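Local coordinates for ESX-5 secretion-associated protein EspG5 (Mycobacterium marinum, PDB 6VJ5) that acts as a specific cytoplasmic chaperone for cognate PE/PPE proteins, keeping their dimers from aggregating before ESX-5 secretion, at residues C[15-20]-C[135-140]; C[22-27]-C[65-70]; C[30-35]-C[84-89]; C[36-39]-C[43-46]; C[46-51]-C[55-60]. All blocks are in the same frame, centred on the assembly; numbering follows the deposited sequence.

Contact 1 of 5, residues C[15-20]-C[135-140]; sequences DGFWML and NDITVD
Phe17, on helix 14-23, packs on Ile137 and Val139 of strand 136-141, and these three side chains make the whole contact. All of it is van der Waals in kind and all of it is buried. Methyl-to-ring packing comes first: CG2 of Ile137 lies 3.8 Å from Phe17 CD2, approaching obliquely, while CD1 of Ile137 comes within 3.9 Å of Phe17 CG, so two branches of the isoleucine meet the phenylalanine. Val139 meets the ring differently. Its CG2 methyl approaches Phe17 CE2 at 3.8 Å, at the ring edge and close to the ring plane. Phe17 is placed for both partners by a chi1 of -167°, which sets CG trans to the backbone N, and its side chain crosses each of the two aliphatic ones at about a right angle. The backbones stay apart, with 7.4 Å between Phe17 CA and Ile137 CA. Polar bonding belongs to the strand rather than to this interface: Ile137 and Val139 pair through their main chains with Val12 and Ile10 of strand 10-13. Met75 and Leu78 of helix 69-79 also pack on Phe17. Geometrically this is a helix laid on an antiparallel sheet near its margin, the helix following directly from the outermost strand 10-13 and turning Phe17 onto the neighbouring strand 136-141.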
# COMPACT_ATOMS: atom_id res chain seq x y z
N ASP C 15 11.59 -2.24 10.39
CA ASP C 15 11.19 -3.45 9.69
C ASP C 15 10.66 -4.49 10.67
O ASP C 15 9.61 -5.10 10.44
CB ASP C 15 12.37 -4.00 8.89
CG ASP C 15 12.64 -3.22 7.62
OD1 ASP C 15 11.67 -2.68 7.05
OD2 ASP C 15 13.81 -3.17 7.19
N GLY C 16 11.39 -4.71 11.76
CA GLY C 16 10.97 -5.72 12.73
C GLY C 16 9.64 -5.38 13.38
O GLY C 16 8.81 -6.26 13.61
N PHE C 17 9.42 -4.10 13.70
CA PHE C 17 8.15 -3.73 14.30
C PHE C 17 6.99 -4.00 13.36
O PHE C 17 5.88 -4.33 13.81
CB PHE C 17 8.16 -2.26 14.71
CG PHE C 17 7.01 -1.88 15.60
CD1 PHE C 17 5.77 -1.60 15.07
CD2 PHE C 17 7.18 -1.83 16.97
CE1 PHE C 17 4.71 -1.26 15.89
CE2 PHE C 17 6.13 -1.50 17.80
CZ PHE C 17 4.90 -1.21 17.26
N TRP C 18 7.21 -3.84 12.05
CA TRP C 18 6.15 -4.11 11.09
C TRP C 18 5.86 -5.60 10.98
O TRP C 18 4.70 -5.99 10.78
CB TRP C 18 6.55 -3.53 9.73
CG TRP C 18 5.72 -3.98 8.58
CD1 TRP C 18 4.51 -3.47 8.19
CD2 TRP C 18 6.04 -5.02 7.66
NE1 TRP C 18 4.06 -4.14 7.07
CE2 TRP C 18 4.98 -5.10 6.73
CE3 TRP C 18 7.11 -5.91 7.54
CZ2 TRP C 18 4.97 -6.02 5.69
CZ3 TRP C 18 7.10 -6.81 6.51
CH2 TRP C 18 6.04 -6.86 5.60
N MET C 19 6.87 -6.45 11.11
CA MET C 19 6.63 -7.89 11.06
C MET C 19 5.80 -8.35 12.25
O MET C 19 4.86 -9.15 12.08
CB MET C 19 7.96 -8.63 10.99
CG MET C 19 8.88 -8.05 9.93
SD MET C 19 10.04 -9.22 9.22
CE MET C 19 10.90 -9.75 10.70
N LEU C 20 6.11 -7.87 13.45
CA LEU C 20 5.29 -8.20 14.60
C LEU C 20 3.84 -7.81 14.36
O LEU C 20 2.91 -8.57 14.67
CB LEU C 20 5.82 -7.51 15.85
CG LEU C 20 7.30 -7.78 16.12
CD1 LEU C 20 7.82 -6.92 17.25
CD2 LEU C 20 7.52 -9.26 16.43
N ASN C 135 15.72 4.76 13.78
CA ASN C 135 14.90 3.73 13.16
C ASN C 135 14.65 2.57 14.12
O ASN C 135 14.32 1.47 13.67
CB ASN C 135 15.56 3.27 11.87
CG ASN C 135 15.47 4.33 10.78
OD1 ASN C 135 14.51 5.11 10.74
ND2 ASN C 135 16.47 4.38 9.91
N ASP C 136 14.74 2.82 15.42
CA ASP C 136 14.53 1.82 16.45
C ASP C 136 13.33 2.21 17.30
O ASP C 136 13.13 3.38 17.60
CB ASP C 136 15.78 1.68 17.31
CG ASP C 136 16.94 1.10 16.54
OD1 ASP C 136 16.79 -0.02 16.00
OD2 ASP C 136 18.00 1.76 16.44
N ILE C 137 12.54 1.20 17.66
CA ILE C 137 11.39 1.36 18.53
C ILE C 137 11.59 0.43 19.72
O ILE C 137 12.04 -0.71 19.57
CB ILE C 137 10.07 1.04 17.78
CG1 ILE C 137 9.86 2.02 16.62
CG2 ILE C 137 8.90 1.11 18.75
CD1 ILE C 137 8.95 1.50 15.52
N THR C 138 11.28 0.94 20.91
CA THR C 138 11.42 0.20 22.16
C THR C 138 10.03 0.10 22.79
O THR C 138 9.38 1.13 23.02
CB THR C 138 12.39 0.90 23.12
OG1 THR C 138 13.73 0.75 22.64
CG2 THR C 138 12.28 0.31 24.52
N VAL C 139 9.59 -1.12 23.07
CA VAL C 139 8.28 -1.38 23.65
C VAL C 139 8.48 -1.96 25.05
O VAL C 139 9.38 -2.78 25.27
CB VAL C 139 7.45 -2.33 22.77
CG1 VAL C 139 6.07 -2.54 23.37
CG2 VAL C 139 7.34 -1.78 21.35
N ASP C 140 7.63 -1.54 25.98
CA ASP C 140 7.75 -1.96 27.37
C ASP C 140 6.53 -1.47 28.13
O ASP C 140 5.79 -0.61 27.65
CB ASP C 140 9.04 -1.43 28.01
CG ASP C 140 9.31 -2.03 29.38
OD1 ASP C 140 8.35 -2.37 30.08
OD2 ASP C 140 10.50 -2.16 29.75

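Contact 2 of 5, residues C[22-27]-C[65-70]; sequences ALLDIR and DTVNEQ
Asp65 opens the contact with its main chain, its carbonyl O lying 4.4 Å from CD2 of Leu23, a loose touch. Thr66 follows with its side chain directed away from 22-27; its hydroxyl bonds to Val63 O, which ties the small two-stranded hairpin of 62-63 and 66-67. Val67 then does most of the work. Its CG2 methyl, beside the backbone N because chi1 is 175°, is 3.7 Å from Leu23 CD1 and 3.9 Å from Leu23 CB, so one branch meets both the root and the tip of that leucine. The same residue meets Leu24 through its CB, 4.0 Å from Leu24 CD2, the two side chains crossing at about a right angle. Leu20, one turn earlier on helix 14-23, and Val62 pack on Val67 as well. At Asn68 the segment turns into helix 69-79: Asn68 is the N-cap, and its OD1 accepts a weak bond from Gln70 N at 3.0 Å with an N-H...O angle of 122°. The other segment is also at a helix terminus, a Schellman motif around Asp25, in which Asp25 N bonds to Ala22 O and Ile26 N to Gln21 O. Because the meeting atoms are nearly all aliphatic carbons at a partly exposed surface, the attraction across it is non-directional and set by shape, while the polar bonds nearby serve each backbone separately.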
# COMPACT_ATOMS: atom_id res chain seq x y z
N ALA C 22 2.44 -7.78 11.52
CA ALA C 22 1.93 -8.78 10.58
C ALA C 22 1.64 -10.10 11.30
O ALA C 22 0.56 -10.67 11.15
CB ALA C 22 2.93 -9.00 9.45
N LEU C 23 2.60 -10.58 12.09
CA LEU C 23 2.40 -11.84 12.82
C LEU C 23 1.17 -11.79 13.71
O LEU C 23 0.59 -12.85 14.01
CB LEU C 23 3.63 -12.17 13.67
CG LEU C 23 4.93 -12.40 12.91
CD1 LEU C 23 6.09 -12.63 13.87
CD2 LEU C 23 4.81 -13.57 11.95
N LEU C 24 0.75 -10.61 14.14
CA LEU C 24 -0.36 -10.45 15.08
C LEU C 24 -1.54 -9.71 14.47
O LEU C 24 -2.43 -9.28 15.21
CB LEU C 24 0.14 -9.72 16.33
CG LEU C 24 1.37 -10.33 17.02
CD1 LEU C 24 2.15 -9.25 17.74
CD2 LEU C 24 0.96 -11.43 17.99
N ASP C 25 -1.55 -9.55 13.14
CA ASP C 25 -2.65 -8.92 12.42
C ASP C 25 -3.02 -7.57 13.04
O ASP C 25 -4.18 -7.31 13.37
CB ASP C 25 -3.87 -9.84 12.35
CG ASP C 25 -4.99 -9.28 11.50
OD1 ASP C 25 -4.73 -8.91 10.33
OD2 ASP C 25 -6.13 -9.20 12.00
N ILE C 26 -2.02 -6.71 13.18
CA ILE C 26 -2.20 -5.34 13.66
C ILE C 26 -2.02 -4.42 12.46
O ILE C 26 -0.93 -4.35 11.88
CB ILE C 26 -1.23 -5.00 14.79
CG1 ILE C 26 -1.48 -5.92 15.99
CG2 ILE C 26 -1.38 -3.54 15.20
CD1 ILE C 26 -0.26 -6.19 16.85
N ARG C 27 -3.10 -3.73 12.08
CA ARG C 27 -3.06 -2.88 10.89
C ARG C 27 -2.23 -1.63 11.15
O ARG C 27 -1.22 -1.39 10.47
CB ARG C 27 -4.48 -2.51 10.47
CG ARG C 27 -4.56 -1.63 9.23
CD ARG C 27 -6.00 -1.30 8.87
NE ARG C 27 -6.76 -2.49 8.48
CZ ARG C 27 -8.05 -2.49 8.18
NH1 ARG C 27 -8.74 -1.36 8.23
NH2 ARG C 27 -8.66 -3.62 7.83
N ASP C 65 6.99 -19.33 15.02
CA ASP C 65 6.13 -18.38 14.33
C ASP C 65 5.20 -17.66 15.29
O ASP C 65 4.34 -16.89 14.85
CB ASP C 65 5.31 -19.09 13.25
CG ASP C 65 6.17 -19.59 12.10
OD1 ASP C 65 7.10 -18.87 11.70
OD2 ASP C 65 5.91 -20.71 11.61
N THR C 66 5.34 -17.89 16.59
CA THR C 66 4.49 -17.28 17.60
C THR C 66 5.30 -16.22 18.34
O THR C 66 6.45 -16.46 18.72
CB THR C 66 3.95 -18.32 18.58
OG1 THR C 66 4.98 -18.70 19.50
CG2 THR C 66 3.47 -19.56 17.82
N VAL C 67 4.71 -15.04 18.51
CA VAL C 67 5.37 -13.95 19.22
C VAL C 67 5.27 -14.21 20.72
O VAL C 67 4.22 -14.60 21.22
CB VAL C 67 4.74 -12.61 18.83
CG1 VAL C 67 5.33 -11.48 19.66
CG2 VAL C 67 4.92 -12.33 17.35
N ASN C 68 6.39 -14.02 21.42
CA ASN C 68 6.39 -14.01 22.88
C ASN C 68 5.13 -13.35 23.40
O ASN C 68 4.76 -12.25 22.97
CB ASN C 68 7.65 -13.28 23.38
CG ASN C 68 7.74 -13.22 24.89
OD1 ASN C 68 6.85 -12.69 25.55
ND2 ASN C 68 8.83 -13.75 25.43
N GLU C 69 4.44 -14.03 24.33
CA GLU C 69 3.08 -13.61 24.67
C GLU C 69 3.07 -12.33 25.51
O GLU C 69 2.13 -11.53 25.39
CB GLU C 69 2.34 -14.73 25.39
CG GLU C 69 0.92 -14.37 25.82
CD GLU C 69 0.10 -13.73 24.70
OE1 GLU C 69 0.09 -14.26 23.57
OE2 GLU C 69 -0.53 -12.69 24.97
N GLN C 70 4.07 -12.12 26.36
CA GLN C 70 4.15 -10.86 27.08
C GLN C 70 4.29 -9.69 26.10
O GLN C 70 3.58 -8.68 26.20
CB GLN C 70 5.31 -10.88 28.08
CG GLN C 70 5.12 -11.83 29.26
CD GLN C 70 5.47 -13.28 28.93
OE1 GLN C 70 5.88 -13.59 27.81
NE2 GLN C 70 5.32 -14.16 29.91

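Contact 3 of 5, residues C[30-35]-C[84-89]; sequences APELRC and EVVALL
Glu32 lies against Val86 along the tight part of this contact. The glutamate chain is bent at chi2 (83°), and the bend carries its CG and carboxylate over both valine branches: Glu32 CG is 3.7 Å from Val86 CG1, and Glu32 CD is 3.7 Å from Val86 CG2. The valine thus packs on the carbon part of an acidic residue, whose oxygens are served from strand 221-231: Glu32 OE2 receives the Tyr226 hydroxyl and forms a salt bridge with Arg228. Leu88 is the loose touch, its CD2 4.2 Å from Glu32 CG, with the two side chains at about a right angle.

The Glu84 end is less extensive and is bridged by one water, although still buried. Glu84, extended beyond CG, brings OE2 to 3.4 Å from Ala30 CB. The water accepts from Ala30 N at 3.0 Å and donates to Glu84 OE2 at 2.5 Å, a short length that should not be read closely. Glu84 OE1 is bonded instead to Tyr230 OH. Just past Ala30, the 3-10 turn of 31-33 is held by Leu33 N to Ala30 O and Arg34 N to Pro31 O. Another protein chain of the assembly packs on Pro31, Glu32 and Leu88, so the 3-10 turn and this part of strand 83-91 also face the partner chain.

Two carboxylates come near one another here, Glu32 OE1 and Glu84 OE1 being 5.9 Å apart, and Arg228, with a weak long pairing to Glu84 as well, probably offsets their mutual repulsion; burying acids on aliphatic side chains is thus paid for by tyrosine, arginine and water.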
# COMPACT_ATOMS: atom_id res chain seq x y z
N ALA C 30 -0.03 3.82 16.65
CA ALA C 30 0.00 5.27 16.65
C ALA C 30 0.74 5.77 15.41
O ALA C 30 1.83 5.26 15.10
CB ALA C 30 0.68 5.79 17.92
N PRO C 31 0.19 6.74 14.68
CA PRO C 31 0.93 7.29 13.53
C PRO C 31 2.27 7.90 13.90
O PRO C 31 3.17 7.96 13.06
CB PRO C 31 -0.03 8.34 12.95
CG PRO C 31 -0.94 8.70 14.10
CD PRO C 31 -1.07 7.46 14.94
N GLU C 32 2.43 8.36 15.15
CA GLU C 32 3.67 9.03 15.53
C GLU C 32 4.87 8.10 15.48
O GLU C 32 6.01 8.56 15.30
CB GLU C 32 3.54 9.64 16.92
CG GLU C 32 2.59 10.82 17.01
CD GLU C 32 1.15 10.41 17.15
OE1 GLU C 32 0.88 9.19 17.13
OE2 GLU C 32 0.28 11.30 17.28
N LEU C 33 4.66 6.80 15.66
CA LEU C 33 5.75 5.84 15.49
C LEU C 33 6.13 5.66 14.03
O LEU C 33 7.19 5.07 13.75
CB LEU C 33 5.35 4.50 16.09
CG LEU C 33 5.15 4.51 17.60
CD1 LEU C 33 4.28 3.35 18.03
CD2 LEU C 33 6.50 4.46 18.28
N ARG C 34 5.29 6.13 13.11
CA ARG C 34 5.60 6.17 11.68
C ARG C 34 6.15 4.83 11.20
O ARG C 34 7.22 4.75 10.57
CB ARG C 34 6.57 7.31 11.39
CG ARG C 34 6.66 7.70 9.93
CD ARG C 34 7.45 8.99 9.76
NE ARG C 34 6.64 10.18 9.98
CZ ARG C 34 7.07 11.42 9.76
NH1 ARG C 34 8.30 11.61 9.31
NH2 ARG C 34 6.28 12.46 9.98
N CYS C 35 5.41 3.76 11.47
CA CYS C 35 5.77 2.46 10.93
C CYS C 35 5.04 2.20 9.62
O CYS C 35 4.09 2.90 9.26
CB CYS C 35 5.43 1.36 11.94
SG CYS C 35 6.42 1.47 13.44
N GLU C 84 -4.40 7.25 24.27
CA GLU C 84 -3.04 7.43 23.80
C GLU C 84 -2.56 8.81 24.21
O GLU C 84 -3.24 9.81 23.94
CB GLU C 84 -2.93 7.26 22.28
CG GLU C 84 -2.38 5.91 21.84
CD GLU C 84 -2.64 5.63 20.38
OE1 GLU C 84 -3.52 6.29 19.78
OE2 GLU C 84 -1.97 4.74 19.82
N VAL C 85 -1.43 8.86 24.90
CA VAL C 85 -0.75 10.10 25.25
C VAL C 85 0.55 10.13 24.46
O VAL C 85 1.33 9.17 24.49
CB VAL C 85 -0.47 10.19 26.76
CG1 VAL C 85 0.34 11.43 27.08
CG2 VAL C 85 -1.78 10.22 27.54
N VAL C 86 0.78 11.22 23.74
CA VAL C 86 1.92 11.34 22.85
C VAL C 86 2.80 12.49 23.32
O VAL C 86 2.29 13.52 23.78
CB VAL C 86 1.48 11.56 21.38
CG1 VAL C 86 2.67 12.00 20.54
CG2 VAL C 86 0.85 10.30 20.83
N ALA C 87 4.11 12.32 23.18
CA ALA C 87 5.09 13.36 23.45
C ALA C 87 6.15 13.32 22.36
O ALA C 87 6.75 12.28 22.12
CB ALA C 87 5.74 13.17 24.83
N LEU C 88 6.35 14.45 21.69
CA LEU C 88 7.40 14.59 20.68
C LEU C 88 8.47 15.51 21.25
O LEU C 88 8.18 16.65 21.62
CB LEU C 88 6.84 15.16 19.38
CG LEU C 88 5.54 14.54 18.88
CD1 LEU C 88 4.99 15.33 17.70
CD2 LEU C 88 5.75 13.07 18.52
N LEU C 89 9.71 15.02 21.31
CA LEU C 89 10.81 15.77 21.89
C LEU C 89 11.89 15.99 20.85
O LEU C 89 12.13 15.13 19.99
CB LEU C 89 11.41 15.03 23.09
CG LEU C 89 10.38 14.61 24.14
CD1 LEU C 89 9.94 13.18 23.86
CD2 LEU C 89 10.94 14.76 25.54
O HOH W 1 -0.30 2.90 19.46

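Contact 4 of 5, residues C[36-39]-C[43-46]; sequences RPYV and SNDW
Tyr38 and Asn44 bring together two parts of one loop, that between helices 14-23 and 51-58. Residues 36-39 run extended, without belonging to a regular strand, and Tyr38 pairs by its main chain with Arg27; residues 43-46 begin extended at Ser43 and turn at Asn44 into a 3-10 segment from Asp45. Three residues separate the two segments in sequence. Their contact is made by side chains. The Tyr38 ring leaves the backbone with CG trans to N (chi1 166°), and its hydroxyl end, not its CB, turns to the other segment. Asn44 arrives from the opposite direction. Its ND2 donates to Tyr38 OH at 2.8 Å, bent to an N-H...O angle of 138°, and the hydroxyl is tilted out of the amide plane. Ring and amide planes stand 62° apart. The amide oxygen sits at the ring edge, OD1 to CE1 of Tyr38 measuring 3.5 Å. The bond closes a side-chain link within the long interhelical loop, set against helix 14-23, where Trp18 and Ala22 pack on Tyr38. A water joins both groups, 2.9 Å from Tyr38 OH and 2.8 Å from Asn44 OD1, to which it donates weakly. Trp46 stacks on a polar side chain of another protein chain, and an aromatic side chain of a partner chain packs on Arg36, whose NH1 is in turn salt-bridged to Asp15 of helix 14-23.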
# COMPACT_ATOMS: atom_id res chain seq x y z
N ARG C 36 5.51 1.20 8.89
CA ARG C 36 4.81 0.80 7.68
C ARG C 36 3.45 0.22 8.08
O ARG C 36 3.38 -0.56 9.04
CB ARG C 36 5.62 -0.23 6.89
CG ARG C 36 5.82 0.16 5.43
CD ARG C 36 6.37 -1.01 4.62
NE ARG C 36 7.55 -1.61 5.23
CZ ARG C 36 8.02 -2.82 4.94
NH1 ARG C 36 9.10 -3.28 5.55
NH2 ARG C 36 7.39 -3.57 4.04
N PRO C 37 2.37 0.59 7.41
CA PRO C 37 1.09 -0.08 7.68
C PRO C 37 1.17 -1.53 7.22
O PRO C 37 1.89 -1.86 6.28
CB PRO C 37 0.07 0.72 6.87
CG PRO C 37 0.87 1.35 5.77
CD PRO C 37 2.26 1.58 6.32
N TYR C 38 0.45 -2.39 7.92
CA TYR C 38 0.35 -3.80 7.55
C TYR C 38 -1.00 -4.04 6.90
O TYR C 38 -2.03 -3.59 7.40
CB TYR C 38 0.52 -4.72 8.75
CG TYR C 38 0.08 -6.15 8.45
CD1 TYR C 38 0.80 -6.94 7.56
CD2 TYR C 38 -1.06 -6.69 9.03
CE1 TYR C 38 0.40 -8.23 7.28
CE2 TYR C 38 -1.46 -7.98 8.75
CZ TYR C 38 -0.73 -8.74 7.87
OH TYR C 38 -1.12 -10.03 7.59
N VAL C 39 -0.99 -4.76 5.78
CA VAL C 39 -2.20 -5.05 5.01
C VAL C 39 -2.33 -6.55 4.89
O VAL C 39 -1.45 -7.22 4.31
CB VAL C 39 -2.17 -4.38 3.63
CG1 VAL C 39 -3.33 -4.85 2.77
CG2 VAL C 39 -2.19 -2.86 3.79
N SER C 43 -1.02 -14.42 2.29
CA SER C 43 0.14 -15.10 2.86
C SER C 43 1.04 -14.10 3.58
O SER C 43 1.30 -13.01 3.07
CB SER C 43 0.93 -15.84 1.78
OG SER C 43 1.87 -16.73 2.35
N ASN C 44 1.52 -14.50 4.75
CA ASN C 44 2.57 -13.79 5.47
C ASN C 44 3.87 -14.57 5.52
O ASN C 44 4.76 -14.23 6.31
CB ASN C 44 2.10 -13.46 6.90
CG ASN C 44 1.38 -12.12 6.99
OD1 ASN C 44 1.23 -11.41 6.00
ND2 ASN C 44 0.92 -11.78 8.19
N ASP C 45 4.02 -15.61 4.69
CA ASP C 45 5.22 -16.43 4.69
C ASP C 45 6.41 -15.73 4.04
O ASP C 45 7.56 -16.07 4.33
CB ASP C 45 4.95 -17.77 3.99
CG ASP C 45 6.10 -18.76 4.14
OD1 ASP C 45 7.04 -18.48 4.93
OD2 ASP C 45 6.08 -19.81 3.47
N TRP C 46 6.16 -14.75 3.16
CA TRP C 46 7.25 -13.95 2.61
C TRP C 46 7.92 -13.11 3.69
O TRP C 46 9.03 -12.60 3.48
CB TRP C 46 6.75 -13.05 1.48
CG TRP C 46 5.87 -11.91 1.91
CD1 TRP C 46 4.55 -11.98 2.28
CD2 TRP C 46 6.24 -10.52 1.99
NE1 TRP C 46 4.08 -10.72 2.59
CE2 TRP C 46 5.10 -9.81 2.43
CE3 TRP C 46 7.42 -9.82 1.75
CZ2 TRP C 46 5.11 -8.43 2.62
CZ3 TRP C 46 7.43 -8.44 1.94
CH2 TRP C 46 6.28 -7.76 2.37
O HOH W 2 -1.45 -11.92 5.48

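Contact 5 of 5, residues C[46-51]-C[55-60]; sequences WLNEHP and VMREQG
Asn48 accepts from Arg57 across this contact, OD1 to NH2, with an N-H...O angle of 139°. The modelled separation of 2.3 Å between Asn48 OD1 and Arg57 NH2 is too short for an ordinary bond, so the pairing is plausible but its exact length doubtful. The oxygen comes to the edge of the guanidinium, near its plane, and amide and guanidinium are 34° apart. Arg57, extended from CG to NE, is steadied further by NE donating to Gly64 O, and Asp65 lies at long, weak ion-pair distance from NH2. Asn48 ND2 is bonded to Asp45 OD1, so that both ends of the amide have a partner. The second bond is main-chain: Val55 N to Pro51 O, weak at 3.4 Å although fairly straight at 157°, an i+4 to i bond at the start of the helix. Packing is slight. CG2 of Val55 rests 3.5 Å from Pro51 O, the same carbonyl that its backbone N uses, and Val55 and Pro51 are exposed. Leu47 and His50 pack instead on helix 14-23. Both termini of the short helix 51-58 are capped: His50, at the N-cap, uses ND1 on Gly52 N, and Gly60, with positive phi, closes the other end as a Schellman motif, its N bonding weakly back to Arg57 O at 3.4 Å. The result is an N-capped, Schellman-terminated helix, probably linked by Arg57 to the preceding loop.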
# COMPACT_ATOMS: atom_id res chain seq x y z
N TRP C 46 6.16 -14.75 3.16
CA TRP C 46 7.25 -13.95 2.61
C TRP C 46 7.92 -13.11 3.69
O TRP C 46 9.03 -12.60 3.48
CB TRP C 46 6.75 -13.05 1.48
CG TRP C 46 5.87 -11.91 1.91
CD1 TRP C 46 4.55 -11.98 2.28
CD2 TRP C 46 6.24 -10.52 1.99
NE1 TRP C 46 4.08 -10.72 2.59
CE2 TRP C 46 5.10 -9.81 2.43
CE3 TRP C 46 7.42 -9.82 1.75
CZ2 TRP C 46 5.11 -8.43 2.62
CZ3 TRP C 46 7.43 -8.44 1.94
CH2 TRP C 46 6.28 -7.76 2.37
N LEU C 47 7.27 -12.95 4.85
CA LEU C 47 7.92 -12.30 5.99
C LEU C 47 9.09 -13.13 6.50
O LEU C 47 10.09 -12.57 6.96
CB LEU C 47 6.90 -12.08 7.11
CG LEU C 47 5.67 -11.26 6.74
CD1 LEU C 47 4.65 -11.25 7.85
CD2 LEU C 47 6.10 -9.84 6.39
N ASN C 48 8.99 -14.47 6.43
CA ASN C 48 10.06 -15.34 6.89
C ASN C 48 11.37 -15.12 6.14
O ASN C 48 12.43 -15.57 6.60
CB ASN C 48 9.65 -16.81 6.75
CG ASN C 48 9.02 -17.37 8.01
OD1 ASN C 48 9.37 -16.97 9.12
ND2 ASN C 48 8.09 -18.31 7.85
N GLU C 49 11.32 -14.46 4.98
CA GLU C 49 12.52 -14.17 4.21
C GLU C 49 13.25 -12.93 4.70
O GLU C 49 14.45 -12.80 4.45
CB GLU C 49 12.14 -14.00 2.73
CG GLU C 49 11.98 -15.33 1.98
CD GLU C 49 11.05 -15.23 0.78
OE1 GLU C 49 10.66 -14.11 0.39
OE2 GLU C 49 10.70 -16.30 0.22
N HIS C 50 12.58 -12.03 5.40
CA HIS C 50 13.24 -10.84 5.89
C HIS C 50 14.36 -11.23 6.86
O HIS C 50 14.18 -12.15 7.67
CB HIS C 50 12.23 -9.92 6.59
CG HIS C 50 12.61 -8.47 6.55
ND1 HIS C 50 13.57 -7.93 7.39
CD2 HIS C 50 12.17 -7.45 5.78
CE1 HIS C 50 13.70 -6.64 7.13
NE2 HIS C 50 12.86 -6.32 6.16
N PRO C 51 15.51 -10.56 6.80
CA PRO C 51 16.57 -10.87 7.77
C PRO C 51 16.16 -10.58 9.20
O PRO C 51 16.59 -11.29 10.13
CB PRO C 51 17.74 -9.97 7.34
CG PRO C 51 17.43 -9.56 5.93
CD PRO C 51 15.92 -9.51 5.85
N VAL C 55 16.63 -12.44 13.34
CA VAL C 55 17.19 -11.63 14.41
C VAL C 55 16.25 -11.61 15.61
O VAL C 55 16.69 -11.70 16.77
CB VAL C 55 17.49 -10.21 13.91
CG1 VAL C 55 17.95 -9.31 15.05
CG2 VAL C 55 18.54 -10.26 12.80
N MET C 56 14.94 -11.51 15.36
CA MET C 56 13.97 -11.55 16.44
C MET C 56 13.79 -12.95 17.01
O MET C 56 13.35 -13.09 18.15
CB MET C 56 12.63 -10.99 15.97
CG MET C 56 12.67 -9.51 15.60
SD MET C 56 11.08 -8.67 15.73
CE MET C 56 10.36 -9.00 14.12
N ARG C 57 14.10 -13.99 16.23
CA ARG C 57 14.03 -15.35 16.76
C ARG C 57 15.14 -15.61 17.78
O ARG C 57 14.97 -16.42 18.69
CB ARG C 57 14.12 -16.38 15.63
CG ARG C 57 12.90 -16.44 14.74
CD ARG C 57 12.94 -17.66 13.82
NE ARG C 57 11.73 -17.76 13.01
CZ ARG C 57 11.62 -17.33 11.75
NH1 ARG C 57 12.67 -16.78 11.14
NH2 ARG C 57 10.47 -17.46 11.10
N GLU C 58 16.28 -14.92 17.63
CA GLU C 58 17.38 -15.13 18.56
C GLU C 58 17.13 -14.45 19.89
O GLU C 58 17.51 -14.99 20.94
CB GLU C 58 18.68 -14.63 17.93
CG GLU C 58 19.11 -15.42 16.71
CD GLU C 58 20.36 -14.87 16.07
OE1 GLU C 58 20.77 -13.74 16.43
OE2 GLU C 58 20.94 -15.56 15.20
N GLN C 59 16.50 -13.28 19.88
CA GLN C 59 16.16 -12.58 21.11
C GLN C 59 14.97 -13.20 21.83
O GLN C 59 14.60 -12.72 22.91
CB GLN C 59 15.87 -11.11 20.83
CG GLN C 59 17.04 -10.33 20.28
CD GLN C 59 18.28 -10.45 21.15
OE1 GLN C 59 19.21 -11.18 20.81
NE2 GLN C 59 18.29 -9.74 22.27
N GLY C 60 14.37 -14.25 21.28
CA GLY C 60 13.18 -14.84 21.86
C GLY C 60 11.90 -14.08 21.63
O GLY C 60 10.84 -14.52 22.10

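In the fold
Helix 14-23 is the common element: contacts 1 and 2 both use it, with centres 12 Å apart, and contacts 4 and 5 also pack against it, Trp18 CH2 lying 3.4 Å from CH2 of their shared Trp46. Contact 3 lies 13 Å from contact 1, centre to centre, over the same large sheet, and the two join where Cys35 SG comes 3.3 Å from Ile137 CD1 and 3.5 Å from Phe17 CD1. Contact 4 adjoins contact 2 where Ala22 CB is 3.4 Å from Tyr38 CE1. Contacts 3 and 5 are farthest apart, about 25 Å between centres. Other protein chains approach mostly contacts 3 and 4, contact 2 weakly and contact 5 only at Trp46, consistent with client binding.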